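Local coordinates for universal stress protein MJ0577 (Methanocaldococcus jannaschii, PDB 1MJH) that binds ATP together with a manganese ion as a homodimer of the universal stress protein family, with a wider cellular role that is less certain, at residues K76-E79 with E80-K84; N87-K90 with E91-V95; H109-I112 with V113-E117. All coordinates share one frame; numbering follows the deposited sequence.

Contact 1 (K76-E79 with E80-K84)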
# COMPACT_ATOMS: atom_id res chain seq x y z
N LYS B 76 21.64 24.67 3.19
CA LYS B 76 22.14 24.21 1.89
C LYS B 76 21.34 23.01 1.38
O LYS B 76 21.08 22.91 0.19
CB LYS B 76 23.63 23.86 2.00
CG LYS B 76 24.49 25.05 2.43
CD LYS B 76 25.93 24.62 2.67
CE LYS B 76 26.87 25.81 2.79
NZ LYS B 76 26.44 26.78 3.83
N LEU B 77 20.98 22.06 2.26
CA LEU B 77 20.25 20.88 1.74
C LEU B 77 18.88 21.25 1.19
O LEU B 77 18.42 20.84 0.12
CB LEU B 77 20.25 19.81 2.83
CG LEU B 77 21.65 19.24 3.12
CD1 LEU B 77 21.74 18.55 4.47
CD2 LEU B 77 22.03 18.27 2.00
N THR B 78 18.22 22.14 1.91
CA THR B 78 16.92 22.68 1.55
C THR B 78 16.90 23.26 0.15
O THR B 78 16.13 22.92 -0.77
CB THR B 78 16.56 23.74 2.60
OG1 THR B 78 16.65 23.17 3.91
CG2 THR B 78 15.14 24.26 2.42
N GLU B 79 17.82 24.22 -0.08
CA GLU B 79 17.93 24.83 -1.40
C GLU B 79 18.14 23.82 -2.49
O GLU B 79 17.50 23.88 -3.53
CB GLU B 79 19.09 25.85 -1.41
CG GLU B 79 18.74 27.04 -0.52
CD GLU B 79 17.50 27.76 -1.03
OE1 GLU B 79 17.48 28.10 -2.23
OE2 GLU B 79 16.56 27.98 -0.24
N GLU B 80 19.01 22.83 -2.23
CA GLU B 80 19.29 21.82 -3.24
C GLU B 80 18.12 20.88 -3.50
O GLU B 80 18.27 20.13 -4.47
CB GLU B 80 20.56 21.06 -2.86
CG GLU B 80 21.73 22.00 -2.59
CD GLU B 80 22.40 22.54 -3.85
OE1 GLU B 80 21.70 23.16 -4.68
OE2 GLU B 80 23.62 22.34 -4.01
N ALA B 81 17.08 20.81 -2.70
CA ALA B 81 15.90 20.00 -2.92
C ALA B 81 14.72 20.74 -3.56
O ALA B 81 13.77 20.19 -4.08
CB ALA B 81 15.28 19.50 -1.61
N LYS B 82 14.80 22.07 -3.59
CA LYS B 82 13.77 22.93 -4.11
C LYS B 82 13.59 22.78 -5.60
O LYS B 82 12.42 22.78 -6.03
CB LYS B 82 14.11 24.38 -3.72
CG LYS B 82 13.54 24.73 -2.36
CD LYS B 82 13.88 26.17 -1.93
CE LYS B 82 13.17 26.47 -0.62
NZ LYS B 82 14.03 27.31 0.29
N ASN B 83 14.68 22.66 -6.37
CA ASN B 83 14.44 22.54 -7.82
C ASN B 83 13.75 21.23 -8.17
O ASN B 83 12.85 21.16 -9.00
CB ASN B 83 15.74 22.62 -8.65
CG ASN B 83 15.37 22.54 -10.14
OD1 ASN B 83 14.65 23.41 -10.63
ND2 ASN B 83 15.82 21.55 -10.91
N LYS B 84 14.13 20.14 -7.49
CA LYS B 84 13.44 18.87 -7.75
C LYS B 84 11.99 18.97 -7.38
O LYS B 84 11.11 18.49 -8.10
CB LYS B 84 14.16 17.71 -7.04
CG LYS B 84 15.45 17.30 -7.73
CD LYS B 84 16.34 16.39 -6.92
CE LYS B 84 17.45 17.20 -6.24
NZ LYS B 84 18.30 16.32 -5.40

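Contact 2 (N87-K90 with E91-V95)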
# COMPACT_ATOMS: atom_id res chain seq x y z
N ASN B 87 9.73 20.88 -10.07
CA ASN B 87 9.42 20.11 -11.25
C ASN B 87 8.26 19.14 -10.92
O ASN B 87 7.35 18.98 -11.71
CB ASN B 87 10.63 19.30 -11.75
CG ASN B 87 11.58 20.13 -12.61
OD1 ASN B 87 11.11 21.01 -13.35
ND2 ASN B 87 12.87 19.84 -12.49
N ILE B 88 8.31 18.47 -9.75
CA ILE B 88 7.19 17.56 -9.42
C ILE B 88 5.87 18.29 -9.18
O ILE B 88 4.78 17.90 -9.58
CB ILE B 88 7.53 16.78 -8.12
CG1 ILE B 88 8.81 15.95 -8.38
CG2 ILE B 88 6.35 15.89 -7.78
CD1 ILE B 88 9.41 15.46 -7.05
N LYS B 89 5.97 19.39 -8.43
CA LYS B 89 4.79 20.23 -8.16
C LYS B 89 4.17 20.70 -9.46
O LYS B 89 2.95 20.59 -9.61
CB LYS B 89 5.22 21.42 -7.27
CG LYS B 89 4.14 22.48 -7.13
CD LYS B 89 4.41 23.38 -5.94
CE LYS B 89 3.20 24.24 -5.64
NZ LYS B 89 3.46 25.23 -4.57
N LYS B 90 4.95 21.14 -10.45
CA LYS B 90 4.39 21.51 -11.74
C LYS B 90 3.79 20.33 -12.49
O LYS B 90 2.74 20.51 -13.11
CB LYS B 90 5.42 22.14 -12.69
CG LYS B 90 5.83 23.54 -12.24
CD LYS B 90 4.78 24.58 -12.62
CE LYS B 90 5.19 25.99 -12.26
NZ LYS B 90 4.03 26.94 -12.39
N GLU B 91 4.43 19.16 -12.42
CA GLU B 91 3.85 17.99 -13.13
C GLU B 91 2.48 17.69 -12.54
O GLU B 91 1.50 17.37 -13.19
CB GLU B 91 4.80 16.78 -12.98
CG GLU B 91 4.39 15.59 -13.87
CD GLU B 91 5.30 14.38 -13.76
OE1 GLU B 91 6.46 14.56 -13.32
OE2 GLU B 91 4.89 13.26 -14.17
N LEU B 92 2.39 17.73 -11.18
CA LEU B 92 1.11 17.39 -10.54
C LEU B 92 0.02 18.44 -10.75
O LEU B 92 -1.15 18.12 -10.92
CB LEU B 92 1.36 17.24 -9.02
CG LEU B 92 2.20 16.00 -8.66
CD1 LEU B 92 2.54 16.06 -7.17
CD2 LEU B 92 1.43 14.74 -9.01
N GLU B 93 0.41 19.71 -10.78
CA GLU B 93 -0.54 20.80 -11.03
C GLU B 93 -1.09 20.71 -12.43
O GLU B 93 -2.29 20.95 -12.63
CB GLU B 93 0.14 22.17 -10.81
CG GLU B 93 0.31 22.43 -9.31
CD GLU B 93 1.02 23.73 -8.99
OE1 GLU B 93 1.71 24.25 -9.89
OE2 GLU B 93 0.94 24.24 -7.85
N ASP B 94 -0.25 20.28 -13.38
CA ASP B 94 -0.67 20.09 -14.75
C ASP B 94 -1.73 19.03 -14.94
O ASP B 94 -2.64 19.18 -15.77
CB ASP B 94 0.56 19.81 -15.66
CG ASP B 94 0.05 19.48 -17.06
OD1 ASP B 94 -0.43 20.42 -17.73
OD2 ASP B 94 0.08 18.30 -17.47
N VAL B 95 -1.79 18.04 -14.04
CA VAL B 95 -2.87 17.06 -14.13
C VAL B 95 -4.10 17.48 -13.34
O VAL B 95 -5.13 16.82 -13.47
CB VAL B 95 -2.39 15.64 -13.82
CG1 VAL B 95 -1.30 15.31 -14.84
CG2 VAL B 95 -1.86 15.47 -12.43

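Contact 3 (H109-I112 with V113-E117)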
# COMPACT_ATOMS: atom_id res chain seq x y z
N HIS B 109 11.06 8.77 8.52
CA HIS B 109 9.84 8.00 8.79
C HIS B 109 8.93 8.68 9.82
O HIS B 109 7.72 8.68 9.67
CB HIS B 109 10.13 6.55 9.20
CG HIS B 109 10.63 6.36 10.61
ND1 HIS B 109 11.97 6.31 10.91
CD2 HIS B 109 9.97 6.17 11.77
CE1 HIS B 109 12.14 6.11 12.22
NE2 HIS B 109 10.96 6.04 12.73
N GLU B 110 9.56 9.37 10.77
CA GLU B 110 8.75 10.08 11.79
C GLU B 110 8.00 11.25 11.23
O GLU B 110 6.83 11.45 11.55
CB GLU B 110 9.67 10.51 12.95
CG GLU B 110 10.29 9.34 13.68
CD GLU B 110 10.98 9.65 14.99
OE1 GLU B 110 11.24 10.83 15.31
OE2 GLU B 110 11.28 8.72 15.77
N GLU B 111 8.63 12.04 10.32
CA GLU B 111 7.94 13.16 9.73
C GLU B 111 6.84 12.74 8.79
O GLU B 111 5.80 13.42 8.68
CB GLU B 111 8.93 14.10 8.99
CG GLU B 111 9.95 14.73 9.95
CD GLU B 111 9.28 15.85 10.74
OE1 GLU B 111 8.22 16.38 10.39
OE2 GLU B 111 9.91 16.16 11.78
N ILE B 112 7.04 11.63 8.04
CA ILE B 112 5.95 11.19 7.15
C ILE B 112 4.72 10.82 7.95
O ILE B 112 3.61 11.19 7.61
CB ILE B 112 6.45 10.02 6.28
CG1 ILE B 112 7.59 10.52 5.38
CG2 ILE B 112 5.31 9.39 5.47
CD1 ILE B 112 8.36 9.35 4.69
N VAL B 113 4.97 10.08 9.06
CA VAL B 113 3.83 9.67 9.90
C VAL B 113 3.14 10.89 10.51
O VAL B 113 1.92 10.96 10.51
CB VAL B 113 4.33 8.71 10.99
CG1 VAL B 113 3.23 8.41 12.02
CG2 VAL B 113 4.75 7.38 10.33
N LYS B 114 3.93 11.83 11.01
CA LYS B 114 3.36 13.01 11.67
C LYS B 114 2.54 13.87 10.71
O LYS B 114 1.44 14.34 11.00
CB LYS B 114 4.52 13.79 12.31
CG LYS B 114 4.19 15.21 12.70
CD LYS B 114 5.39 15.86 13.40
CE LYS B 114 5.30 17.36 13.15
NZ LYS B 114 6.48 18.09 13.70
N ILE B 115 3.12 14.12 9.52
CA ILE B 115 2.48 14.97 8.54
C ILE B 115 1.30 14.29 7.90
O ILE B 115 0.27 14.91 7.67
CB ILE B 115 3.55 15.46 7.51
CG1 ILE B 115 4.47 16.49 8.19
CG2 ILE B 115 2.81 16.07 6.32
CD1 ILE B 115 5.68 16.87 7.35
N ALA B 116 1.29 12.93 7.75
CA ALA B 116 0.08 12.32 7.27
C ALA B 116 -1.11 12.54 8.24
O ALA B 116 -2.21 12.81 7.75
CB ALA B 116 0.25 10.81 7.18
N GLU B 117 -0.76 12.44 9.54
CA GLU B 117 -1.82 12.71 10.54
C GLU B 117 -2.20 14.19 10.61
O GLU B 117 -3.42 14.51 10.54
CB GLU B 117 -1.16 12.25 11.87
CG GLU B 117 -1.95 12.64 13.13
CD GLU B 117 -3.30 12.01 13.26
OE1 GLU B 117 -3.56 10.90 12.72
OE2 GLU B 117 -4.21 12.58 13.95
O HOH W 1 8.76 16.74 13.91
O HOH W 2 7.47 18.61 11.18

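Contact 1 (K76-E79 with E80-K84)
Glu80 N binds Lys76 O at 3.2 Å in a regular helical bond, but the turn that follows departs from this pattern. The amide of Ala81 meets Thr78 O at 3.0 Å, three residues back, and has just a weak bond to Leu77 O. Lys82 N repeats the pattern: it bonds to Glu79 O, also three residues back, at 3.3 Å, while its reach to Thr78 O is weak. In this Glu79 bond the donor stands 65° above the carbonyl plane. Both i-to-i+3 bonds fit the change of backbone angle at Glu80 and Ala81, where psi is -13° in each case. Within helix 66-95 this is a local shift toward the tighter 3-10 kind of bonding.

Among the side chains, Glu79 and Lys82 carry the polar contact. A bend of Glu79 at chi2 (-62°) turns its carboxylate toward the lysine, and Lys82 NZ reaches OE2 of Glu79 at 2.7 Å from the syn side, tilted out of the carboxylate plane. The two chains cross at a slant, which also brings Lys82 CD to 3.6 Å from Glu79 OE2. The CG2 methyl of Thr78 comes to 3.9 Å from Lys82 NZ, while OG1 of Thr78 bonds to Lys74 O one turn earlier. Glu80 packs on the backbone instead, its CG 3.0 Å from Lys76 O, before its chain bends at chi2. Ala81 faces the body of the protein, against His40 and Phe14.

An i-to-i+3 salt bridge thus spans the turn whose main-chain bonds shift to the acceptor three residues back, pairing two exposed charges, and probably steadies it.

Contact 2 (N87-K90 with E91-V95)
Glu93, Lys90 and Glu91 carry most of this helical turn, with Lys89 beside them. Glu93 lies one turn on from Lys89 and is bonded to it through the backbone, Glu93 N to Lys89 O at 2.9 Å. Its side chain leaves with CG anti to the carbonyl carbon (chi1 -75°), which puts CG 3.2 Å from Lys89 O; from there the chain runs on extended and sets the carboxylate between two lysine chains.

Each oxygen faces a different lysine. Glu93 OE2 approaches Lys89 CE at 3.2 Å, yet Lys89 NZ stays 4.3 Å from it, beyond a salt bridge, consistent with that ammonium forming its salt bridge with Asp101 on strand 98-106. On the other flank Glu93 OE1 is 4.3 Å from Lys90 NZ, and Lys90, bent at chi2, brings its CD to 4.1 Å from the same oxygen. The charges are therefore near neighbours and the attraction is probably diffuse. An alanine in place of Glu93 removes the carboxylate, and Lys90 would probably lose its nearby negative charge while the Lys89 chain, still paired with Asp101, would lose the packing on CE.

Glu91 points off another flank of the helix. CB lies near Asn87 O and Ile88 O, and the extended chain carries OE2 to a salt bridge with Lys26 of helix 16-27.

On the sheet-facing side, Ile88 CG2 meets Leu92 CD1 at 3.9 Å, the two side chains lying alongside each other and facing Leu22 and strand 35-43. This is an amphipathic helix of a Rossmann-like alpha/beta fold: branched apolar chains seated against the parallel sheet and helix 16-27, with charged residues along the flanks, some paired to neighbouring elements.

Contact 3 (H109-I112 with V113-E117)
Helix 108-118 follows the outermost strand 98-106, and on one flank of it Glu111 and Lys114 are joined through water. Their side chains lie alongside each other and point the same way. Glu111 is bent at chi2 (-76°), while Lys114 runs extended with CG anti to its amide nitrogen (chi1 164°). Direct contact is not made: Lys114 NZ is 4.1 Å from Glu111 OE1, too far for a salt bridge. Two waters fill in. One donates a hydrogen bond to Glu111 OE2 at 2.5 Å and accepts from Lys114 NZ at 2.7 Å; the other donates to Glu111 OE1 at 2.5 Å and takes a second N-H of Lys114 NZ at 2.8 Å. Both carboxylate oxygens are thus used, and the ammonium is gripped twice, which is likely to fix the rotation of both ends.

The same OE1 of Glu111 passes across Ile115, 4.0 Å from its CD1, and the Glu111 side chain also touches Val41 of strand 35-43, an ATP-binding residue. Ile115 N is hydrogen-bonded to Glu111 O at 2.9 Å, and its CB and CG1 press on that carbonyl too.

In the strand order 3-2-1-4-5, this helix is the link that carries the chain from edge strand 98-106 across to 123-127, the crossover of a Rossmann-like beta-alpha-beta unit. Its inward face is apolar. Ile112 lies against Leu9 and Pro11 of strand 7-11, Leu39 of strand 35-43 and Val142 and Val146 of helix 141-149, and it touches the bound ATP. Ala116, held to Ile112 by a backbone bond between its amide and Ile112 O, continues that face onto Leu9. Val113 turns elsewhere, its CG2 set 3.3 Å from His109 O and its side chain reaching Ser150.

In the fold
Contacts 1 and 2 are successive parts of helix 66-95, their centres about 17 Å apart; contact 3 belongs to helix 108-118 and lies across the chain's centre from contact 2, about 22 Å between centres. Contact 1 is at the surface, while contacts 2 and 3 are partly buried, each with branched apolar residues turned to the sheet. Chemistry follows place. In contact 1 a direct salt bridge spans a turn with altered backbone bonds; in contact 2 the lysines and Glu93 merely lie near one another, while Lys89 and Glu91 pair with neighbouring elements; in contact 3 the pair is bridged by water. Of the three, contact 3 alone touches ATP.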